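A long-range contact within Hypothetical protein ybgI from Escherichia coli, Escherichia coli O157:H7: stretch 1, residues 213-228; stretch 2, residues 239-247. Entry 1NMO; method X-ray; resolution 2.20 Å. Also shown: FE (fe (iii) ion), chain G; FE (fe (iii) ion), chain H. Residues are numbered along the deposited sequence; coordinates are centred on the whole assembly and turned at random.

Stretch 1 213-228: AGHHATERGGIRALSE
Stretch 2 239-247: TFIDIPNPA

A chain terminus can be put to structural use when its carboxylate meets the backbone amides of a weakly bonded helical turn, and the C-terminal segment of ybgI illustrates this. The two stretches run antiparallel in register: His 215 lies nearest Ala 247 (CA to CA 5.5 Å), His 216 nearest Asn 245 (6.0 Å), Arg 220 nearest Asp 242 (7.3 Å) and Arg 224 nearest Phe 240 (5.9 Å). Stretch 1 passes from a weakly bonded helical turn at about 215-218 into a regular helix over 221-228; stretch 2 comes in as a strand that includes 239-240 and continues extended through Asn 245, then turns at Pro 246 (phi/psi -77/-15) to the terminal Ala 247. Together they bury 538 Å².

Phe 240 covers the most surface. Its CB points toward the helix, and with chi1 t (167°) and chi2 56° the ring lies among three side chains. Arg 224 CB sits over one face, 4.1 Å from the ring centroid and 23° off the normal, a CH-pi contact. Ile 223 (chi1 t, chi2 m) brings its end nearer than its CA-to-CB bond suggests, so that CD1 lies 3.5 Å from Phe 240 CD1, while Arg 220 CB is 4.1 Å from Phe 240 CZ.

His 216 comes next. With phi/psi of -59/-45, chi1 t and chi2 93°, its side chain reaches across to stretch 2, where NE2 donates to Asp 242 OD1 at 2.7 Å, near the ring plane and at 162°. Asn 245 N lies over one face of the ring. A water links the other nitrogen to this neighbour, 2.9 Å from His 216 ND1 and 3.0 Å from Asn 245 ND2. Asp 242 (chi1 t, chi2 3°) uses its second oxygen for Arg 220 (m, t, m): NH1 to OD2 is 3.3 Å, a weak hydrogen bond within a salt bridge. The same guanidinium is steadied by Ala 217 O, which accepts from Arg 220 NE at 3.1 Å and from Arg 220 NH2 at 2.9 Å.

Ala 247 completes the contact through its carboxylate rather than its methyl. His 215 N donates to Ala 247 O at 2.8 Å (169°), and His 216 N to Ala 247 OXT at 2.9 Å (158°). A water, 2.7 Å from both Ala 217 N and Ala 247 OXT, extends the pattern to the next amide. Within stretch 2, Ala 247 N donates to Asn 245 OD1 at 3.0 Å. Meanwhile the His 215 CA-to-CB bond points sideways and the end of the side chain (chi1 t, chi2 131°) leads away from stretch 2; His 215 NE2 binds the FE of chain G at 2.3 Å, so one residue serves terminus and metal.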

# COMPACT_ATOMS: atom_id res chain seq x y z
N ALA A 213 5.53 -24.88 6.55
CA ALA A 213 4.96 -24.62 5.23
C ALA A 213 3.51 -24.34 5.20
O ALA A 213 2.95 -24.23 4.10
CB ALA A 213 5.29 -25.74 4.30
N GLY A 214 2.90 -24.23 6.39
CA GLY A 214 1.47 -23.96 6.47
C GLY A 214 0.65 -25.16 6.87
O GLY A 214 0.84 -26.23 6.32
N HIS A 215 -0.29 -25.02 7.80
CA HIS A 215 -1.08 -26.18 8.20
C HIS A 215 -2.04 -26.64 7.11
O HIS A 215 -2.06 -27.84 6.67
CB HIS A 215 -1.91 -25.90 9.45
CG HIS A 215 -2.47 -27.14 10.05
ND1 HIS A 215 -2.35 -27.45 11.40
CD2 HIS A 215 -3.20 -28.13 9.50
CE1 HIS A 215 -3.02 -28.57 11.66
NE2 HIS A 215 -3.54 -29.00 10.52
N HIS A 216 -2.92 -25.72 6.74
CA HIS A 216 -3.84 -26.02 5.62
C HIS A 216 -3.10 -26.35 4.29
O HIS A 216 -3.48 -27.30 3.55
CB HIS A 216 -4.72 -24.83 5.35
CG HIS A 216 -5.60 -25.01 4.17
ND1 HIS A 216 -6.90 -25.50 4.28
CD2 HIS A 216 -5.40 -24.74 2.86
CE1 HIS A 216 -7.46 -25.51 3.07
NE2 HIS A 216 -6.57 -25.05 2.20
N ALA A 217 -2.08 -25.54 3.97
CA ALA A 217 -1.28 -25.71 2.77
C ALA A 217 -0.71 -27.14 2.62
O ALA A 217 -0.71 -27.71 1.54
CB ALA A 217 -0.13 -24.64 2.79
N THR A 218 -0.30 -27.76 3.73
CA THR A 218 0.25 -29.09 3.69
C THR A 218 -0.72 -30.26 3.85
O THR A 218 -0.32 -31.45 3.66
CB THR A 218 1.40 -29.23 4.72
OG1 THR A 218 0.89 -29.01 6.07
CG2 THR A 218 2.54 -28.15 4.41
N GLU A 219 -2.01 -29.96 4.11
CA GLU A 219 -2.98 -31.03 4.31
C GLU A 219 -4.15 -31.00 3.32
O GLU A 219 -5.34 -31.28 3.65
CB GLU A 219 -3.45 -31.07 5.78
CG GLU A 219 -2.22 -31.37 6.65
CD GLU A 219 -2.59 -31.81 8.02
OE1 GLU A 219 -3.73 -31.46 8.45
OE2 GLU A 219 -1.74 -32.49 8.67
N ARG A 220 -3.78 -30.59 2.10
CA ARG A 220 -4.72 -30.67 1.04
C ARG A 220 -4.33 -32.02 0.35
O ARG A 220 -5.19 -32.73 -0.16
CB ARG A 220 -4.51 -29.52 0.09
CG ARG A 220 -5.00 -28.21 0.57
CD ARG A 220 -4.52 -27.16 -0.42
NE ARG A 220 -3.05 -27.00 -0.32
CZ ARG A 220 -2.36 -26.07 -0.98
NH1 ARG A 220 -2.98 -25.22 -1.79
NH2 ARG A 220 -1.06 -25.97 -0.79
N GLY A 221 -3.05 -32.40 0.38
CA GLY A 221 -2.72 -33.61 -0.38
C GLY A 221 -3.58 -34.86 -0.20
O GLY A 221 -4.08 -35.41 -1.18
N GLY A 222 -3.73 -35.29 1.05
CA GLY A 222 -4.49 -36.50 1.42
C GLY A 222 -5.95 -36.58 1.06
O GLY A 222 -6.41 -37.51 0.38
N ILE A 223 -6.72 -35.60 1.51
CA ILE A 223 -8.15 -35.61 1.22
C ILE A 223 -8.35 -35.47 -0.29
O ILE A 223 -9.32 -36.00 -0.87
CB ILE A 223 -8.86 -34.49 2.04
CG1 ILE A 223 -10.34 -34.59 1.90
CG2 ILE A 223 -8.34 -33.14 1.62
CD1 ILE A 223 -10.76 -33.97 0.59
N ARG A 224 -7.45 -34.73 -0.95
CA ARG A 224 -7.53 -34.61 -2.39
C ARG A 224 -7.23 -35.98 -2.98
O ARG A 224 -8.00 -36.51 -3.77
CB ARG A 224 -6.52 -33.55 -2.95
CG ARG A 224 -6.71 -33.33 -4.54
CD ARG A 224 -6.05 -31.99 -5.05
NE ARG A 224 -4.74 -31.92 -4.47
CZ ARG A 224 -4.14 -30.88 -3.94
NH1 ARG A 224 -4.71 -29.69 -3.92
NH2 ARG A 224 -2.92 -31.12 -3.41
N ALA A 225 -6.13 -36.60 -2.58
CA ALA A 225 -5.83 -37.90 -3.16
C ALA A 225 -6.99 -38.87 -2.92
O ALA A 225 -7.38 -39.57 -3.85
CB ALA A 225 -4.54 -38.48 -2.57
N LEU A 226 -7.56 -38.88 -1.72
CA LEU A 226 -8.63 -39.82 -1.43
C LEU A 226 -9.85 -39.56 -2.29
O LEU A 226 -10.53 -40.49 -2.77
CB LEU A 226 -8.95 -39.77 0.09
CG LEU A 226 -10.22 -40.52 0.56
CD1 LEU A 226 -9.97 -42.04 0.51
CD2 LEU A 226 -10.57 -40.11 1.99
N SER A 227 -10.11 -38.29 -2.55
CA SER A 227 -11.30 -37.93 -3.38
C SER A 227 -11.16 -38.48 -4.79
O SER A 227 -12.16 -38.89 -5.39
CB SER A 227 -11.48 -36.40 -3.45
OG SER A 227 -11.59 -35.85 -2.15
N GLU A 228 -9.92 -38.51 -5.32
CA GLU A 228 -9.66 -39.03 -6.69
C GLU A 228 -9.75 -40.53 -6.57
O GLU A 228 -10.33 -41.20 -7.41
CB GLU A 228 -8.25 -38.65 -7.14
CG GLU A 228 -8.12 -37.15 -7.34
CD GLU A 228 -6.66 -36.66 -7.39
OE1 GLU A 228 -5.76 -37.39 -6.79
OE2 GLU A 228 -6.44 -35.55 -8.02
N THR A 239 -16.15 -34.23 -5.32
CA THR A 239 -15.51 -32.97 -5.73
C THR A 239 -14.74 -32.37 -4.55
O THR A 239 -15.33 -31.93 -3.59
CB THR A 239 -16.59 -31.93 -6.17
OG1 THR A 239 -17.40 -32.46 -7.22
CG2 THR A 239 -15.94 -30.65 -6.72
N PHE A 240 -13.42 -32.33 -4.64
CA PHE A 240 -12.57 -31.72 -3.60
C PHE A 240 -12.55 -30.19 -3.71
O PHE A 240 -12.18 -29.66 -4.76
CB PHE A 240 -11.14 -32.21 -3.73
CG PHE A 240 -10.14 -31.41 -2.92
CD1 PHE A 240 -10.31 -31.25 -1.56
CD2 PHE A 240 -9.05 -30.80 -3.53
CE1 PHE A 240 -9.41 -30.47 -0.82
CE2 PHE A 240 -8.15 -30.02 -2.77
CZ PHE A 240 -8.34 -29.86 -1.43
N ILE A 241 -12.95 -29.48 -2.64
CA ILE A 241 -12.94 -28.00 -2.62
C ILE A 241 -11.86 -27.45 -1.69
O ILE A 241 -11.87 -27.77 -0.48
CB ILE A 241 -14.29 -27.44 -2.15
CG1 ILE A 241 -15.37 -27.97 -3.07
CG2 ILE A 241 -14.31 -25.88 -2.26
CD1 ILE A 241 -16.71 -27.24 -2.92
N ASP A 242 -10.91 -26.68 -2.23
CA ASP A 242 -9.84 -26.08 -1.43
C ASP A 242 -10.28 -24.66 -0.94
O ASP A 242 -10.23 -23.70 -1.70
CB ASP A 242 -8.57 -25.96 -2.29
CG ASP A 242 -7.37 -25.27 -1.54
OD1 ASP A 242 -7.50 -24.92 -0.34
OD2 ASP A 242 -6.29 -25.08 -2.17
N ILE A 243 -10.73 -24.50 0.31
CA ILE A 243 -11.08 -23.16 0.80
C ILE A 243 -9.88 -22.77 1.61
O ILE A 243 -9.60 -23.34 2.64
CB ILE A 243 -12.27 -23.20 1.61
CG1 ILE A 243 -13.28 -24.06 0.77
CG2 ILE A 243 -12.68 -21.68 2.06
CD1 ILE A 243 -14.80 -24.00 1.14
N PRO A 244 -9.14 -21.76 1.10
CA PRO A 244 -7.93 -21.18 1.62
C PRO A 244 -8.00 -20.76 3.07
O PRO A 244 -8.95 -20.09 3.50
CB PRO A 244 -7.67 -20.03 0.64
CG PRO A 244 -8.19 -20.61 -0.68
CD PRO A 244 -9.56 -21.07 -0.14
N ASN A 245 -6.97 -21.16 3.79
CA ASN A 245 -6.81 -20.87 5.21
C ASN A 245 -5.30 -20.50 5.26
O ASN A 245 -4.45 -21.26 4.73
CB ASN A 245 -7.15 -22.14 6.00
CG ASN A 245 -6.95 -21.98 7.53
OD1 ASN A 245 -6.10 -21.15 7.98
ND2 ASN A 245 -7.69 -22.78 8.34
N PRO A 246 -4.91 -19.31 5.82
CA PRO A 246 -3.45 -19.00 5.82
C PRO A 246 -2.59 -19.70 6.83
O PRO A 246 -1.33 -19.77 6.68
CB PRO A 246 -3.38 -17.49 6.03
CG PRO A 246 -4.66 -17.21 6.82
CD PRO A 246 -5.70 -18.11 6.04
N ALA A 247 -3.24 -20.27 7.84
CA ALA A 247 -2.52 -20.92 8.91
C ALA A 247 -1.95 -22.30 8.52
O ALA A 247 -0.95 -22.69 9.18
CB ALA A 247 -3.46 -21.03 10.17
OXT ALA A 247 -2.52 -22.96 7.59
FE FE G . -4.23 -31.15 10.67
FE FE H . -2.84 -33.93 10.07
O HOH W 1 -8.56 -25.02 6.59
O HOH W 2 -1.74 -23.06 5.00
O HOH W 3 -0.75 -34.13 11.18